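Local structure of halohydrin epoxidase A (Corynebacterium sp., 4Z9F) at the interface of chains A and B and the interface of chains A and C. The protein catalyses the removal of hydrogen halide from vicinal halohydrins to give epoxides, as a halohydrin hydrogen-halide-lyase with the fold of the short-chain dehydrogenase/reductase family. Sequence-based numbering; all coordinates share one arbitrary frame. Chains: chain A/B/C, Halohydrin epoxidase A.

Contact 1: the interface of chains A and B. Residues chain A 228, 230-231, 234; chain B 219, 237-239.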
# COMPACT_ATOMS: atom_id res chain seq x y z
N ALA A 228 -9.75 -14.05 -16.46
CA ALA A 228 -8.53 -13.89 -15.66
C ALA A 228 -8.89 -13.89 -14.17
O ALA A 228 -8.47 -13.02 -13.41
CB ALA A 228 -7.76 -12.63 -16.02
N PRO A 230 -7.72 -15.33 -11.52
CA PRO A 230 -6.72 -15.20 -10.45
C PRO A 230 -6.42 -13.76 -10.01
O PRO A 230 -5.71 -13.59 -9.01
CB PRO A 230 -5.47 -15.87 -11.04
CG PRO A 230 -6.04 -16.87 -12.01
CD PRO A 230 -7.18 -16.14 -12.64
N ILE A 231 -6.94 -12.73 -10.68
CA ILE A 231 -6.75 -11.35 -10.21
C ILE A 231 -7.89 -10.97 -9.26
O ILE A 231 -8.07 -9.79 -8.91
CB ILE A 231 -6.66 -10.36 -11.39
CG1 ILE A 231 -7.99 -10.24 -12.13
CG2 ILE A 231 -5.51 -10.74 -12.32
CD1 ILE A 231 -7.95 -9.26 -13.37
N GLN A 234 -8.88 -7.77 -5.48
CA GLN A 234 -8.03 -6.61 -5.36
C GLN A 234 -8.71 -5.38 -5.94
O GLN A 234 -9.77 -5.46 -6.57
CB GLN A 234 -6.69 -6.83 -6.05
CG GLN A 234 -6.74 -6.80 -7.57
CD GLN A 234 -5.42 -7.26 -8.15
OE1 GLN A 234 -4.39 -6.57 -8.02
NE2 GLN A 234 -5.42 -8.45 -8.75
N LEU B 219 -5.08 -12.02 -19.29
CA LEU B 219 -4.72 -10.72 -18.72
C LEU B 219 -3.75 -9.98 -19.64
O LEU B 219 -3.92 -8.78 -19.91
CB LEU B 219 -4.11 -10.91 -17.33
CG LEU B 219 -3.55 -9.66 -16.65
CD1 LEU B 219 -4.65 -8.64 -16.44
CD2 LEU B 219 -2.86 -10.00 -15.32
N ALA B 237 -1.91 -7.98 -8.90
CA ALA B 237 -1.68 -9.30 -8.33
C ALA B 237 -2.33 -10.36 -9.21
O ALA B 237 -3.44 -10.17 -9.72
CB ALA B 237 -2.25 -9.38 -6.91
N PHE B 238 -1.64 -11.48 -9.39
CA PHE B 238 -2.18 -12.63 -10.12
C PHE B 238 -1.91 -13.82 -9.20
O PHE B 238 -0.98 -14.60 -9.42
CB PHE B 238 -1.52 -12.78 -11.51
CG PHE B 238 -2.12 -13.87 -12.37
CD1 PHE B 238 -3.15 -13.60 -13.25
CD2 PHE B 238 -1.63 -15.17 -12.30
CE1 PHE B 238 -3.70 -14.60 -14.03
CE2 PHE B 238 -2.17 -16.18 -13.08
CZ PHE B 238 -3.21 -15.89 -13.95
N THR B 239 -2.71 -13.93 -8.14
CA THR B 239 -2.39 -14.82 -7.03
C THR B 239 -3.57 -15.65 -6.54
O THR B 239 -3.41 -16.35 -5.54
CB THR B 239 -1.84 -14.03 -5.82
OG1 THR B 239 -2.91 -13.26 -5.22
CG2 THR B 239 -0.70 -13.09 -6.23
O HOH W 1 -4.69 -12.27 -6.78
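A:Gln234 sets CG between its backbone N and carbonyl carbon (chi1 73°) and then runs extended, which carries its carboxamide to the backbone of B:Ala237 on strand 235-238. B:Phe238 swings its ring away from its own backbone N (chi1 -174°) and turns one face of it to A:Pro230. The patch is part of the two-fold A–B interface, where C-terminal segments of two copies meet, and probably helps to hold the pair together. The amide of A:Gln234 reads B:Ala237 twice. OE1 of A:Gln234 accepts from the backbone N of B:Ala237 at 3.0 Å, in the carbonyl plane and on a lone pair. NE2 of A:Gln234 donates to B:Ala237 O at 2.8 Å, somewhat out of that carbonyl's plane. The second N-H of A:Gln234 NE2 goes almost straight (173° at H) to A:Ile231 O at 3.0 Å, so the amide's rotation is fixed from both chains. Glutamine suits this place because it offers a donor and an acceptor side by side, and the small B:Ala237 probably lets the flat amide come near. The pyrrolidine of A:Pro230, rigid and compact, lies over the phenyl face, with CB 3.7 Å from the centroid of the B:Phe238 ring. A:Ile231 adds its CG2 branch, which touches B:Phe238 CD1 and reaches towards B:Leu219 CD2 on helix 213-224. Water 1 joins A:Pro230 O to the backbone N of B:Thr239, and lies 2.6 Å from the hydroxyl OG1 of B:Thr239.

Contact 2: the interface of chains A and C. Residues chain A 111-112, 115; chain C 91, 93-94, 96, 99, 146.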
# COMPACT_ATOMS: atom_id res chain seq x y z
N ILE A 111 -22.79 -3.51 1.58
CA ILE A 111 -22.69 -4.68 2.45
C ILE A 111 -24.02 -5.44 2.50
O ILE A 111 -24.05 -6.67 2.39
CB ILE A 111 -22.23 -4.28 3.87
CG1 ILE A 111 -20.74 -3.90 3.88
CG2 ILE A 111 -22.41 -5.45 4.84
CD1 ILE A 111 -20.30 -3.27 5.21
N LEU A 112 -25.13 -4.72 2.66
CA LEU A 112 -26.43 -5.39 2.69
C LEU A 112 -26.72 -6.08 1.37
O LEU A 112 -27.23 -7.21 1.35
CB LEU A 112 -27.54 -4.40 3.03
CG LEU A 112 -27.46 -3.81 4.44
CD1 LEU A 112 -28.58 -2.83 4.65
CD2 LEU A 112 -27.50 -4.93 5.48
N GLN A 115 -24.38 -9.17 1.23
CA GLN A 115 -24.87 -10.18 2.16
C GLN A 115 -25.99 -11.00 1.54
O GLN A 115 -25.97 -12.23 1.57
CB GLN A 115 -25.35 -9.50 3.45
CG GLN A 115 -25.99 -10.45 4.46
CD GLN A 115 -26.39 -9.75 5.74
OE1 GLN A 115 -27.28 -8.89 5.73
NE2 GLN A 115 -25.73 -10.10 6.85
N ILE C 91 -20.04 -12.15 7.12
CA ILE C 91 -21.07 -11.49 6.33
C ILE C 91 -22.40 -12.24 6.44
O ILE C 91 -23.43 -11.66 6.80
CB ILE C 91 -20.63 -11.34 4.87
CG1 ILE C 91 -19.35 -10.51 4.80
CG2 ILE C 91 -21.73 -10.65 4.07
CD1 ILE C 91 -18.93 -10.20 3.40
N GLY C 93 -25.52 -14.20 7.70
CA GLY C 93 -26.24 -14.47 8.93
C GLY C 93 -26.24 -13.34 9.94
O GLY C 93 -27.19 -13.20 10.71
N THR C 94 -25.19 -12.52 9.95
CA THR C 94 -25.10 -11.41 10.89
C THR C 94 -26.26 -10.43 10.72
O THR C 94 -26.64 -10.08 9.59
CB THR C 94 -23.75 -10.71 10.70
OG1 THR C 94 -22.69 -11.66 10.90
CG2 THR C 94 -23.60 -9.55 11.67
N GLU C 96 -28.50 -6.98 10.67
CA GLU C 96 -28.24 -5.60 10.25
C GLU C 96 -27.85 -4.73 11.44
O GLU C 96 -26.95 -3.88 11.33
CB GLU C 96 -29.47 -5.02 9.56
CG GLU C 96 -29.28 -3.57 9.08
CD GLU C 96 -30.53 -2.96 8.45
OE1 GLU C 96 -31.46 -3.71 8.09
OE2 GLU C 96 -30.59 -1.72 8.33
N ILE C 99 -24.24 -5.38 12.03
CA ILE C 99 -23.41 -4.69 11.03
C ILE C 99 -23.29 -3.22 11.39
O ILE C 99 -22.20 -2.62 11.37
CB ILE C 99 -24.00 -4.86 9.61
CG1 ILE C 99 -23.85 -6.30 9.11
CG2 ILE C 99 -23.35 -3.84 8.64
CD1 ILE C 99 -24.78 -6.64 7.94
N LEU C 146 -16.31 -7.56 8.34
CA LEU C 146 -17.05 -6.36 8.74
C LEU C 146 -16.22 -5.44 9.62
O LEU C 146 -16.22 -4.22 9.43
CB LEU C 146 -18.32 -6.75 9.51
CG LEU C 146 -19.33 -7.66 8.80
CD1 LEU C 146 -20.51 -8.02 9.73
CD2 LEU C 146 -19.81 -7.00 7.50
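A:Gln115 and C:Ile99 approach from opposite directions, each on helix 96-123 of its own chain, the long helix through which subunits of the short-chain dehydrogenase/reductase family commonly pair. A:Gln115 points CG away from its backbone N (chi1 175°) and stays extended, so its carboxamide reaches the loop ahead of the partner helix. There NE2 spends both hydrogens on main-chain carbonyls. The bond to C:Ile91 O, 2.8 Å from NE2 of A:Gln115, comes nearly head-on to the carbonyl oxygen, at a C=O...N angle of 163°. The bond to C:Thr94 O, 2.9 Å from NE2 of A:Gln115, uses a lone pair in the carbonyl plane, although that oxygen sits 22° out of the glutamine's amide plane. A primary amide suits this place, since one nitrogen can bond two carbonyls of the same loop. C:Ile99 sends CD1 beside the same amide, 3.7 Å from NE2 of A:Gln115. A:Ile111 and C:Ile99 slide past each other in opposite directions, and the CG2 branch of A:Ile111 also meets C:Leu146 CD2 at 4.0 Å. A:Leu112 crosses C:Ile99 at a slant, its CD2 methyl against CD1. Branched aliphatic residues fit here because their methyls can fill the grooves between helices. The CG2 branch of C:Ile91 rests 3.7 Å from A:Gln115 CA.

Contact 3: the interface of chains A and C. Residues chain A 114, 118, 157, 160-161; chain C 91, 145.
Two long helices of chain A, 96-123 and 147-165, form a groove that receives loop residues of chain C, C:Ile91 and C:Pro145, in the subunit contact typical of the short-chain dehydrogenase/reductase family. CD1 of C:Ile91 lies between the two helices and touches both, while its CG2 turns to helix 96-123. Its CG1 lies beside the backbone N (chi1 -60°), and the extended arm carries CD1 into the groove, where it meets A:Leu114 CD2 at 3.7 Å and A:Ala161 CB at 3.8 Å. A:Leu157 brings CD1 to the same methyl from one turn earlier in helix 147-165. The CG2 branch faces A:Ile118 instead, 3.7 Å from CD1 of that residue. A:Leu114 and A:Ile118 each cross C:Ile91 at about a right angle, so methyl ends rather than long flanks make the contact. Residue size follows this arrangement: A:Ala161 is short enough to let the isoleucine tip approach its helix, while the leucines and A:Ile118 extend to meet it. C:Pro145 packs against helix 147-165, with its carbonyl O 3.5 Å from A:Leu157 CD1. A:Ser160, with OG anti to its backbone N (chi1 173°), turns the hydroxyl towards CA and N of C:Pro145; a small residue suits such close packing beside a rigid ring. By burying an aliphatic plug between two helices, this site probably helps to hold subunits A and C in register within the tetrameric assembly.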
# COMPACT_ATOMS: atom_id res chain seq x y z
N LEU A 114 -24.34 -7.24 -0.85
CA LEU A 114 -23.45 -8.39 -0.89
C LEU A 114 -23.96 -9.52 0.00
O LEU A 114 -23.96 -10.69 -0.40
CB LEU A 114 -22.05 -7.99 -0.47
CG LEU A 114 -21.07 -9.17 -0.49
CD1 LEU A 114 -20.89 -9.77 -1.90
CD2 LEU A 114 -19.75 -8.73 0.10
N ILE A 118 -24.88 -13.74 -1.42
CA ILE A 118 -23.92 -14.83 -1.31
C ILE A 118 -24.60 -16.18 -1.52
O ILE A 118 -24.10 -17.02 -2.27
CB ILE A 118 -23.19 -14.77 0.05
CG1 ILE A 118 -22.36 -13.50 0.16
CG2 ILE A 118 -22.29 -15.98 0.21
CD1 ILE A 118 -21.77 -13.30 1.52
N LEU A 157 -13.76 -4.21 2.27
CA LEU A 157 -14.77 -5.27 2.17
C LEU A 157 -14.42 -6.24 1.05
O LEU A 157 -14.43 -7.47 1.24
CB LEU A 157 -16.16 -4.66 1.93
CG LEU A 157 -17.29 -5.68 1.70
CD1 LEU A 157 -17.55 -6.46 2.99
CD2 LEU A 157 -18.59 -5.05 1.19
N SER A 160 -11.25 -8.36 2.05
CA SER A 160 -11.47 -9.37 3.08
C SER A 160 -12.48 -10.42 2.63
O SER A 160 -12.26 -11.63 2.79
CB SER A 160 -11.96 -8.70 4.36
OG SER A 160 -12.34 -9.70 5.31
N ALA A 161 -13.60 -9.98 2.07
CA ALA A 161 -14.64 -10.92 1.66
C ALA A 161 -14.14 -11.90 0.61
O ALA A 161 -14.55 -13.07 0.61
CB ALA A 161 -15.86 -10.16 1.15
N ILE C 91 -20.04 -12.15 7.12
CA ILE C 91 -21.07 -11.49 6.33
C ILE C 91 -22.40 -12.24 6.44
O ILE C 91 -23.43 -11.66 6.80
CB ILE C 91 -20.63 -11.34 4.87
CG1 ILE C 91 -19.35 -10.51 4.80
CG2 ILE C 91 -21.73 -10.65 4.07
CD1 ILE C 91 -18.93 -10.20 3.40
N PRO C 145 -14.42 -9.62 7.99
CA PRO C 145 -14.95 -8.94 6.80
C PRO C 145 -15.87 -7.77 7.09
O PRO C 145 -16.23 -7.06 6.14
CB PRO C 145 -15.72 -10.06 6.08
CG PRO C 145 -16.26 -10.87 7.22
CD PRO C 145 -15.17 -10.86 8.27

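Contact 2 and contact 3 are neighbouring pieces of one A–C interface: their C-alpha centres lie about 8 Å apart, and both use helix 96-123 of chain A and C:Ile91. That residue gives its carbonyl and part of its CG2 surface to contact 2, and CD1 and CG2 to contact 3, coupling the two. Contact 1 belongs to the separate A–B interface, built near the C-terminal end of the chain, with its C-alpha centre about 26 Å from that of contact 2 and 18 Å from that of contact 3. Both interfaces are two-fold symmetric, so each subunit can pair along two different surfaces, consistent with the four-copy assembly.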